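Long-range contacts in KmHsv2 (Kluyveromyces marxianus, PDB 3VU4), which probably binds phosphoinositides as a seven-bladed beta-propeller protein of the PROPPIN type, related to the autophagy protein Atg18: residues 42-46 with 351-355; 69-73 with 85-89; 108-113 with 123-127; 148-152 with 162-166. All blocks are in the same frame, centred on the assembly; numbering follows the deposited sequence.

Contact 1. Residues 42-46 with 351-355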
# COMPACT_ATOMS: atom_id res chain seq x y z
N PHE A 42 -3.99 16.13 13.00
CA PHE A 42 -3.33 15.06 12.28
C PHE A 42 -2.27 14.54 13.26
O PHE A 42 -1.68 15.32 14.00
CB PHE A 42 -2.74 15.53 10.93
CG PHE A 42 -1.43 16.28 11.01
CD1 PHE A 42 -0.24 15.62 11.33
CD2 PHE A 42 -1.37 17.62 10.65
CE1 PHE A 42 0.99 16.30 11.29
CE2 PHE A 42 -0.15 18.31 10.61
CZ PHE A 42 1.03 17.65 10.92
N GLU A 43 -2.09 13.23 13.29
CA GLU A 43 -1.15 12.60 14.20
C GLU A 43 -0.19 11.73 13.41
O GLU A 43 -0.54 11.25 12.33
CB GLU A 43 -1.91 11.72 15.19
CG GLU A 43 -3.20 12.35 15.71
CD GLU A 43 -2.96 13.37 16.81
OE1 GLU A 43 -3.91 14.10 17.17
OE2 GLU A 43 -1.82 13.41 17.32
N ILE A 44 1.00 11.52 13.95
CA ILE A 44 1.99 10.68 13.30
C ILE A 44 2.55 9.71 14.33
O ILE A 44 2.83 10.09 15.46
CB ILE A 44 3.15 11.53 12.73
CG1 ILE A 44 2.61 12.51 11.70
CG2 ILE A 44 4.19 10.62 12.08
CD1 ILE A 44 3.65 13.50 11.19
N TYR A 45 2.70 8.45 13.92
CA TYR A 45 3.21 7.42 14.82
C TYR A 45 4.31 6.61 14.16
O TYR A 45 4.51 6.65 12.95
CB TYR A 45 2.11 6.44 15.22
CG TYR A 45 0.82 7.05 15.70
CD1 TYR A 45 -0.07 7.66 14.80
CD2 TYR A 45 0.48 7.02 17.06
CE1 TYR A 45 -1.26 8.22 15.24
CE2 TYR A 45 -0.71 7.58 17.51
CZ TYR A 45 -1.58 8.18 16.60
OH TYR A 45 -2.76 8.71 17.06
N ASN A 46 5.03 5.87 14.99
CA ASN A 46 6.06 4.97 14.52
C ASN A 46 5.25 3.68 14.48
O ASN A 46 4.46 3.44 15.39
CB ASN A 46 7.17 4.84 15.54
CG ASN A 46 8.50 5.25 14.98
OD1 ASN A 46 8.70 6.42 14.64
ND2 ASN A 46 9.41 4.30 14.85
N GLU A 351 -2.82 -2.88 20.15
CA GLU A 351 -2.73 -1.64 20.90
C GLU A 351 -3.50 -0.55 20.19
O GLU A 351 -3.88 -0.70 19.04
CB GLU A 351 -1.28 -1.22 21.12
CG GLU A 351 -0.41 -1.22 19.89
CD GLU A 351 1.05 -1.40 20.27
OE1 GLU A 351 1.55 -0.61 21.11
OE2 GLU A 351 1.70 -2.32 19.73
N GLN A 352 -3.76 0.54 20.90
CA GLN A 352 -4.50 1.63 20.32
C GLN A 352 -3.64 2.83 20.04
O GLN A 352 -2.73 3.14 20.81
CB GLN A 352 -5.66 2.06 21.22
CG GLN A 352 -6.56 3.07 20.53
CD GLN A 352 -7.67 3.56 21.42
OE1 GLN A 352 -7.44 4.27 22.40
NE2 GLN A 352 -8.90 3.19 21.08
N LEU A 353 -3.92 3.49 18.93
CA LEU A 353 -3.19 4.69 18.55
C LEU A 353 -3.76 5.85 19.37
O LEU A 353 -4.90 6.26 19.18
CB LEU A 353 -3.35 4.93 17.05
CG LEU A 353 -2.66 3.82 16.24
CD1 LEU A 353 -2.93 4.00 14.76
CD2 LEU A 353 -1.17 3.86 16.51
N MET A 354 -2.95 6.34 20.30
CA MET A 354 -3.33 7.43 21.20
C MET A 354 -3.50 8.79 20.53
O MET A 354 -2.65 9.21 19.74
CB MET A 354 -2.29 7.54 22.31
CG MET A 354 -2.83 7.27 23.71
SD MET A 354 -3.57 5.63 23.93
CE MET A 354 -5.31 5.99 23.54
N ILE A 355 -4.59 9.48 20.86
CA ILE A 355 -4.85 10.81 20.31
C ILE A 355 -4.65 11.87 21.39
O ILE A 355 -5.27 11.70 22.46
CB ILE A 355 -6.29 10.93 19.77
CG1 ILE A 355 -6.49 9.99 18.59
CG2 ILE A 355 -6.57 12.38 19.37
CD1 ILE A 355 -5.51 10.21 17.46
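Residues 42-46 run as extended strand, whereas 351-355 finish a strand at Q352 and leave it as a loop. The two backbones stand too far apart to pair as a sheet: the closest CA atoms are 7.4 Å apart for E43 and I355, and 7.9 Å for Y45 and L353. Side chains therefore bridge the gap. In the alternation of the first strand, E43 and Y45 turn toward the tail, while F42 faces away from it. Y45 is long enough to reach across, and its OH donates a hydrogen bond to M354 O (2.7 Å). L353 lies over one face of the same ring, its CD2 3.9 Å from the ring centroid in a CH-pi contact, and H52 also stacks with Y45. A long aromatic with a hydroxyl tip suits the place: the ring gives L353 a face to pack on, and the OH reaches the M354 carbonyl. I355 CD1 rests 3.6 Å from the aliphatic CG of E43, whose carboxylate is held by S41. L353 also packs on L34 of the first blade and I329 of the last. Here the C-terminal tail of the last blade lies against the first through side-chain packing and one side-chain-to-backbone hydrogen bond, as fits a propeller ring closed without a shared Velcro blade.

Contact 2. Residues 69-73 with 85-89; sequences RTNYV and IWDDV
Three backbone hydrogen bonds join 69-73 to 85-89. D88 N gives a very short one to N71 O (2.4 Å), W86 N bonds V73 O (2.7 Å), and V73 N returns to W86 O (3.0 Å). V73 and W86 are thus an antiparallel hydrogen-bonded pair (CA-CA 5.3 Å), and Y72 and D87 the adjoining non-hydrogen-bonded pair (4.8 Å). Just before the strand, T70, with chi1 p, makes an ST turn: its OG1 accepts from Y72 N at 3.0 Å and also bonds L67 O, a double role well suited to a hydroxyl. D87 OD1 takes K90 N, securing the turn that follows the second strand. This is the open end of a beta hairpin formed by the two middle strands, 72-76 and 82-87, of a four-stranded propeller blade. Beyond D87 the chain drops to helical angles at D88 and V89, ending the strand. On one face V73 CG2 meets W86 CD1 (3.6 Å), the indole having chi1 t; on the other, Y72, chi1 m, brings CE1 to 3.6 Å from D87 OD2. N71 CG touches V89 CG1 at 3.5 Å. D88 points toward 69-73, with OD2 3.5 Å from V73 CG1, and branched I85 packs on V94 of the next strand.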
# COMPACT_ATOMS: atom_id res chain seq x y z
N ARG A 69 10.77 10.67 6.79
CA ARG A 69 10.76 11.03 8.20
C ARG A 69 11.10 12.51 8.34
O ARG A 69 11.49 12.96 9.41
CB ARG A 69 11.77 10.18 8.97
CG ARG A 69 11.24 8.81 9.37
CD ARG A 69 12.33 7.96 10.02
NE ARG A 69 11.80 6.76 10.66
CZ ARG A 69 10.98 6.76 11.72
NH1 ARG A 69 10.59 7.91 12.26
NH2 ARG A 69 10.56 5.61 12.24
N THR A 70 10.92 13.25 7.25
CA THR A 70 11.20 14.68 7.22
C THR A 70 10.17 15.49 8.01
O THR A 70 9.31 14.93 8.70
CB THR A 70 11.21 15.20 5.79
OG1 THR A 70 9.87 15.31 5.31
CG2 THR A 70 11.99 14.25 4.90
N ASN A 71 10.26 16.81 7.90
CA ASN A 71 9.34 17.69 8.60
C ASN A 71 8.22 18.10 7.66
O ASN A 71 7.43 18.99 7.97
CB ASN A 71 10.08 18.93 9.08
CG ASN A 71 11.45 18.61 9.66
OD1 ASN A 71 11.60 17.68 10.46
ND2 ASN A 71 12.46 19.38 9.25
N TYR A 72 8.14 17.45 6.51
CA TYR A 72 7.11 17.78 5.54
C TYR A 72 5.96 16.79 5.46
O TYR A 72 6.15 15.58 5.54
CB TYR A 72 7.73 17.94 4.15
CG TYR A 72 8.71 19.08 4.05
CD1 TYR A 72 8.30 20.40 4.24
CD2 TYR A 72 10.06 18.84 3.78
CE1 TYR A 72 9.21 21.46 4.16
CE2 TYR A 72 10.98 19.89 3.70
CZ TYR A 72 10.55 21.19 3.89
OH TYR A 72 11.45 22.22 3.80
N VAL A 73 4.76 17.34 5.31
CA VAL A 73 3.56 16.55 5.19
C VAL A 73 2.71 17.28 4.16
O VAL A 73 2.93 18.46 3.90
CB VAL A 73 2.79 16.48 6.53
CG1 VAL A 73 3.65 15.84 7.60
CG2 VAL A 73 2.38 17.87 6.97
N ILE A 85 1.54 21.69 1.09
CA ILE A 85 2.80 21.08 1.50
C ILE A 85 3.06 21.87 2.78
O ILE A 85 3.22 23.08 2.74
CB ILE A 85 3.92 21.34 0.49
CG1 ILE A 85 3.47 20.89 -0.90
CG2 ILE A 85 5.17 20.57 0.91
CD1 ILE A 85 3.12 19.42 -0.99
N TRP A 86 3.09 21.17 3.92
CA TRP A 86 3.27 21.82 5.22
C TRP A 86 4.53 21.40 5.96
O TRP A 86 5.00 20.27 5.83
CB TRP A 86 2.02 21.54 6.06
CG TRP A 86 2.07 21.88 7.52
CD1 TRP A 86 2.67 21.16 8.52
CD2 TRP A 86 1.40 22.97 8.16
NE1 TRP A 86 2.40 21.73 9.74
CE2 TRP A 86 1.63 22.84 9.55
CE3 TRP A 86 0.63 24.04 7.70
CZ2 TRP A 86 1.10 23.74 10.48
CZ3 TRP A 86 0.10 24.94 8.63
CH2 TRP A 86 0.35 24.78 10.00
N ASP A 87 5.08 22.33 6.74
CA ASP A 87 6.29 22.08 7.52
C ASP A 87 5.92 21.72 8.95
O ASP A 87 5.22 22.47 9.64
CB ASP A 87 7.18 23.33 7.50
CG ASP A 87 8.60 23.04 7.97
OD1 ASP A 87 8.77 22.52 9.10
OD2 ASP A 87 9.55 23.34 7.22
N ASP A 88 6.39 20.56 9.40
CA ASP A 88 6.13 20.05 10.74
C ASP A 88 6.66 20.91 11.86
O ASP A 88 5.90 21.39 12.70
CB ASP A 88 6.73 18.66 10.90
CG ASP A 88 5.71 17.57 10.73
OD1 ASP A 88 4.58 17.74 11.24
OD2 ASP A 88 6.04 16.55 10.10
N VAL A 89 7.97 21.09 11.88
CA VAL A 89 8.65 21.87 12.91
C VAL A 89 8.38 23.37 12.83
O VAL A 89 8.35 24.05 13.86
CB VAL A 89 10.18 21.58 12.87
CG1 VAL A 89 10.68 21.57 11.44
CG2 VAL A 89 10.93 22.62 13.69

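Contact 3. Residues 108-113 with 123-127; sequences LSREFI and VFKFG. With SO4 (sulfate ion), chain I.
This is the open end of a beta hairpin whose strands, 112-117 and 120-125, are the middle pair of a four-stranded propeller blade. I113 and F124 form the antiparallel hydrogen-bonded pair (CA-CA 5.2 Å), with F124 N to I113 O at 3.0 Å and I113 N to F124 O at 3.1 Å; F112 and K125 are the neighbouring non-hydrogen-bonded pair (4.8 Å). One step outward, F126 N is satisfied by E111 O (2.9 Å). Residues 109-112 turn into the strand. S109, chi1 p, suits the turn because its OG accepts from F112 N at 2.8 Å, and less surely from E111 N at 3.2 Å, in an ST turn and ST motif, while S109 N donates to F112 O (3.0 Å). R110 N instead finds a sulfate, probably from the crystallisation liquor, at 2.8 Å from its O3; H68 binds the same ion. On the other side F126 centres an inverse gamma turn, G127 N reaching K125 O weakly at 3.0 Å, and G127 takes a positive phi (148°) that a side chain would resist. K125 NZ bonds N128 O. F126, with chi1 t, points back over 108-113, touching L108 CD2 with CE2 (3.8 Å) and bringing CD2 to 3.4 Å from I113 CG1.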
# COMPACT_ATOMS: atom_id res chain seq x y z
N LEU A 108 4.25 11.31 -2.57
CA LEU A 108 5.38 12.20 -2.33
C LEU A 108 6.74 11.50 -2.36
O LEU A 108 6.88 10.36 -1.91
CB LEU A 108 5.23 12.88 -0.96
CG LEU A 108 3.95 13.67 -0.67
CD1 LEU A 108 3.84 13.92 0.82
CD2 LEU A 108 3.97 14.98 -1.44
N SER A 109 7.74 12.19 -2.90
CA SER A 109 9.11 11.69 -2.96
C SER A 109 9.97 12.94 -2.82
O SER A 109 9.47 14.05 -3.01
CB SER A 109 9.39 10.97 -4.28
OG SER A 109 9.54 11.88 -5.36
N ARG A 110 11.25 12.78 -2.48
CA ARG A 110 12.11 13.95 -2.31
C ARG A 110 12.19 14.76 -3.61
O ARG A 110 12.64 15.90 -3.61
CB ARG A 110 13.52 13.53 -1.88
CG ARG A 110 13.60 12.82 -0.52
CD ARG A 110 15.02 12.29 -0.25
NE ARG A 110 15.10 11.45 0.95
CZ ARG A 110 15.01 11.90 2.20
NH1 ARG A 110 14.85 13.20 2.43
NH2 ARG A 110 15.09 11.05 3.22
N GLU A 111 11.72 14.17 -4.70
CA GLU A 111 11.77 14.82 -6.01
C GLU A 111 10.43 15.29 -6.55
O GLU A 111 10.30 16.41 -7.05
CB GLU A 111 12.36 13.87 -7.04
CG GLU A 111 13.46 12.98 -6.52
CD GLU A 111 14.78 13.31 -7.17
OE1 GLU A 111 15.39 14.34 -6.78
OE2 GLU A 111 15.20 12.55 -8.07
N PHE A 112 9.42 14.42 -6.46
CA PHE A 112 8.11 14.71 -7.00
C PHE A 112 6.93 14.71 -6.04
O PHE A 112 7.02 14.25 -4.90
CB PHE A 112 7.79 13.70 -8.10
CG PHE A 112 8.97 13.34 -8.93
CD1 PHE A 112 9.34 14.13 -10.01
CD2 PHE A 112 9.72 12.21 -8.64
CE1 PHE A 112 10.44 13.79 -10.79
CE2 PHE A 112 10.82 11.86 -9.41
CZ PHE A 112 11.18 12.66 -10.49
N ILE A 113 5.82 15.25 -6.54
CA ILE A 113 4.55 15.29 -5.83
C ILE A 113 3.55 14.81 -6.87
O ILE A 113 3.18 15.57 -7.77
CB ILE A 113 4.15 16.71 -5.40
CG1 ILE A 113 5.19 17.29 -4.44
CG2 ILE A 113 2.80 16.67 -4.71
CD1 ILE A 113 4.84 18.67 -3.91
N VAL A 123 2.31 15.63 -12.12
CA VAL A 123 3.50 15.51 -11.31
C VAL A 123 4.12 16.89 -11.17
O VAL A 123 4.53 17.50 -12.16
CB VAL A 123 4.52 14.54 -11.94
CG1 VAL A 123 5.60 14.19 -10.93
CG2 VAL A 123 3.83 13.28 -12.42
N PHE A 124 4.17 17.40 -9.95
CA PHE A 124 4.77 18.69 -9.69
C PHE A 124 6.15 18.43 -9.07
O PHE A 124 6.46 17.29 -8.72
CB PHE A 124 3.92 19.51 -8.72
CG PHE A 124 2.55 19.84 -9.24
CD1 PHE A 124 1.57 18.85 -9.34
CD2 PHE A 124 2.24 21.13 -9.65
CE1 PHE A 124 0.31 19.15 -9.85
CE2 PHE A 124 0.97 21.43 -10.16
CZ PHE A 124 0.01 20.44 -10.26
N LYS A 125 6.97 19.47 -8.96
CA LYS A 125 8.29 19.31 -8.37
C LYS A 125 8.21 19.54 -6.88
O LYS A 125 7.51 20.45 -6.43
CB LYS A 125 9.28 20.31 -8.97
CG LYS A 125 10.63 20.28 -8.26
CD LYS A 125 11.58 21.37 -8.73
CE LYS A 125 12.90 21.27 -7.97
NZ LYS A 125 13.90 22.28 -8.39
N PHE A 126 8.91 18.73 -6.11
CA PHE A 126 8.90 18.94 -4.67
C PHE A 126 10.02 19.92 -4.37
O PHE A 126 11.14 19.54 -4.04
CB PHE A 126 9.11 17.63 -3.91
CG PHE A 126 8.66 17.69 -2.47
CD1 PHE A 126 9.26 18.57 -1.58
CD2 PHE A 126 7.61 16.89 -2.02
CE1 PHE A 126 8.84 18.65 -0.26
CE2 PHE A 126 7.18 16.97 -0.70
CZ PHE A 126 7.79 17.85 0.18
N GLY A 127 9.70 21.20 -4.53
CA GLY A 127 10.64 22.27 -4.30
C GLY A 127 10.30 23.41 -5.26
O GLY A 127 9.48 23.23 -6.16
S SO4 I . 13.02 9.65 -2.96
O1 SO4 I . 14.11 10.62 -2.78
O2 SO4 I . 13.45 8.33 -2.46
O3 SO4 I . 11.84 10.09 -2.19
O4 SO4 I . 12.67 9.57 -4.39

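Contact 4. Residues 148-152 with 162-166; sequences GLLVY and HITKL
Strands 149-152 and 162-165 lie side by side, axes 4.7 Å apart and directions 161° apart, in the regular antiparallel hairpin at the centre of a propeller blade. L150 pairs with T164 (N to O 2.8 Å each way) and Y152 with H162 (Y152 N to H162 O 3.0 Å, H162 N to Y152 O 2.9 Å) as hydrogen-bonded pairs; L149-K165 and V151-I163 are non-hydrogen-bonded. L166 N to G148 O (2.9 Å) adds a last rung, G148 having the positive phi (67°) that glycine tolerates easily. Y152 adopts chi1 p, which lays its ring across the neighbouring strand: H162 CB sits over one face, 3.8 Å from the centroid, in a CH-pi contact. The H162 ring, chi1 m, is nearly parallel (17°) but slid apart, centroids 5.2 Å from each other, and its NE2 is hydrogen-bonded to N154 ND2. T164, chi1 t, sets CG2 4.0 Å from Y152 CE1 and 3.7 Å from L150 CB. On the opposite face, L149 (t, p) puts CG 3.6 Å from I163 CG2, and V151 CG2 lies 4.0 Å from I163 CG1; branched L149, V151 and I163 fill this face, where I163 is buried. L150 and Y152 pack on strand 137-139 of the preceding blade, while L149 and I163 meet the loop at T225 in the following one.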
# COMPACT_ATOMS: atom_id res chain seq x y z
N GLY A 148 10.40 6.07 -7.42
CA GLY A 148 10.59 6.59 -8.76
C GLY A 148 9.82 5.95 -9.91
O GLY A 148 10.05 6.30 -11.07
N LEU A 149 8.90 5.04 -9.61
CA LEU A 149 8.14 4.38 -10.67
C LEU A 149 6.65 4.71 -10.59
O LEU A 149 6.05 4.65 -9.51
CB LEU A 149 8.36 2.87 -10.58
CG LEU A 149 8.26 2.03 -11.84
CD1 LEU A 149 9.26 2.52 -12.87
CD2 LEU A 149 8.52 0.57 -11.50
N LEU A 150 6.05 5.06 -11.72
CA LEU A 150 4.62 5.39 -11.76
C LEU A 150 3.85 4.32 -12.52
O LEU A 150 4.20 3.97 -13.65
CB LEU A 150 4.40 6.74 -12.44
CG LEU A 150 2.97 7.32 -12.43
CD1 LEU A 150 2.65 7.85 -11.02
CD2 LEU A 150 2.85 8.44 -13.46
N VAL A 151 2.81 3.78 -11.88
CA VAL A 151 1.97 2.76 -12.49
C VAL A 151 0.55 3.31 -12.50
O VAL A 151 0.05 3.75 -11.47
CB VAL A 151 1.97 1.44 -11.69
CG1 VAL A 151 1.08 0.41 -12.38
CG2 VAL A 151 3.38 0.90 -11.56
N TYR A 152 -0.08 3.32 -13.66
CA TYR A 152 -1.44 3.83 -13.75
C TYR A 152 -2.33 3.07 -14.72
O TYR A 152 -1.88 2.51 -15.71
CB TYR A 152 -1.45 5.33 -14.11
CG TYR A 152 -0.81 5.67 -15.43
CD1 TYR A 152 0.57 5.91 -15.53
CD2 TYR A 152 -1.57 5.75 -16.59
CE1 TYR A 152 1.15 6.22 -16.75
CE2 TYR A 152 -1.00 6.06 -17.82
CZ TYR A 152 0.37 6.29 -17.89
OH TYR A 152 0.94 6.57 -19.11
N HIS A 162 0.05 1.00 -17.23
CA HIS A 162 1.23 1.57 -17.86
C HIS A 162 2.25 1.83 -16.75
O HIS A 162 1.89 2.37 -15.70
CB HIS A 162 0.88 2.90 -18.54
CG HIS A 162 -0.11 2.78 -19.65
ND1 HIS A 162 0.26 2.66 -20.97
CD2 HIS A 162 -1.47 2.71 -19.64
CE1 HIS A 162 -0.82 2.54 -21.73
NE2 HIS A 162 -1.88 2.56 -20.94
N ILE A 163 3.50 1.43 -16.97
CA ILE A 163 4.55 1.64 -15.98
C ILE A 163 5.54 2.63 -16.57
O ILE A 163 6.03 2.43 -17.69
CB ILE A 163 5.30 0.32 -15.65
CG1 ILE A 163 4.32 -0.72 -15.13
CG2 ILE A 163 6.41 0.59 -14.62
CD1 ILE A 163 4.95 -2.08 -14.89
N THR A 164 5.84 3.69 -15.85
CA THR A 164 6.79 4.67 -16.37
C THR A 164 7.74 5.17 -15.31
O THR A 164 7.36 5.35 -14.15
CB THR A 164 6.05 5.87 -17.01
OG1 THR A 164 7.01 6.83 -17.47
CG2 THR A 164 5.12 6.54 -16.02
N LYS A 165 8.99 5.37 -15.70
CA LYS A 165 10.02 5.85 -14.78
C LYS A 165 9.96 7.37 -14.69
O LYS A 165 9.70 8.05 -15.67
CB LYS A 165 11.40 5.42 -15.25
CG LYS A 165 11.53 3.94 -15.56
CD LYS A 165 12.90 3.62 -16.17
CE LYS A 165 13.01 2.16 -16.59
NZ LYS A 165 14.30 1.89 -17.31
N LEU A 166 10.19 7.90 -13.50
CA LEU A 166 10.17 9.34 -13.32
C LEU A 166 11.57 9.81 -12.95
O LEU A 166 11.99 9.74 -11.80
CB LEU A 166 9.18 9.73 -12.23
CG LEU A 166 8.08 10.69 -12.67
CD1 LEU A 166 7.32 10.10 -13.84
CD2 LEU A 166 7.14 10.95 -11.51

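Contacts 2, 3 and 4 come in series along the chain and repeat one element, the middle hairpin of a blade, in three consecutive four-stranded sheets. Contact 1 spans them all in sequence, bringing the C-terminal tail back to the first blade. Centres of neighbouring contacts lie about 17 Å (1 and 2), 13 Å (2 and 3) and 14 Å (3 and 4) apart, and each such pair touches: N46 with R69, I85 with I113, V123 with L166. Contacts 1 and 4, about 31 Å apart between centres, fall on opposite sides of the chain's centre. Side-chain contacts thus link the first four blades in order, and contact 1 ties the last blade to the first, as a closed propeller needs.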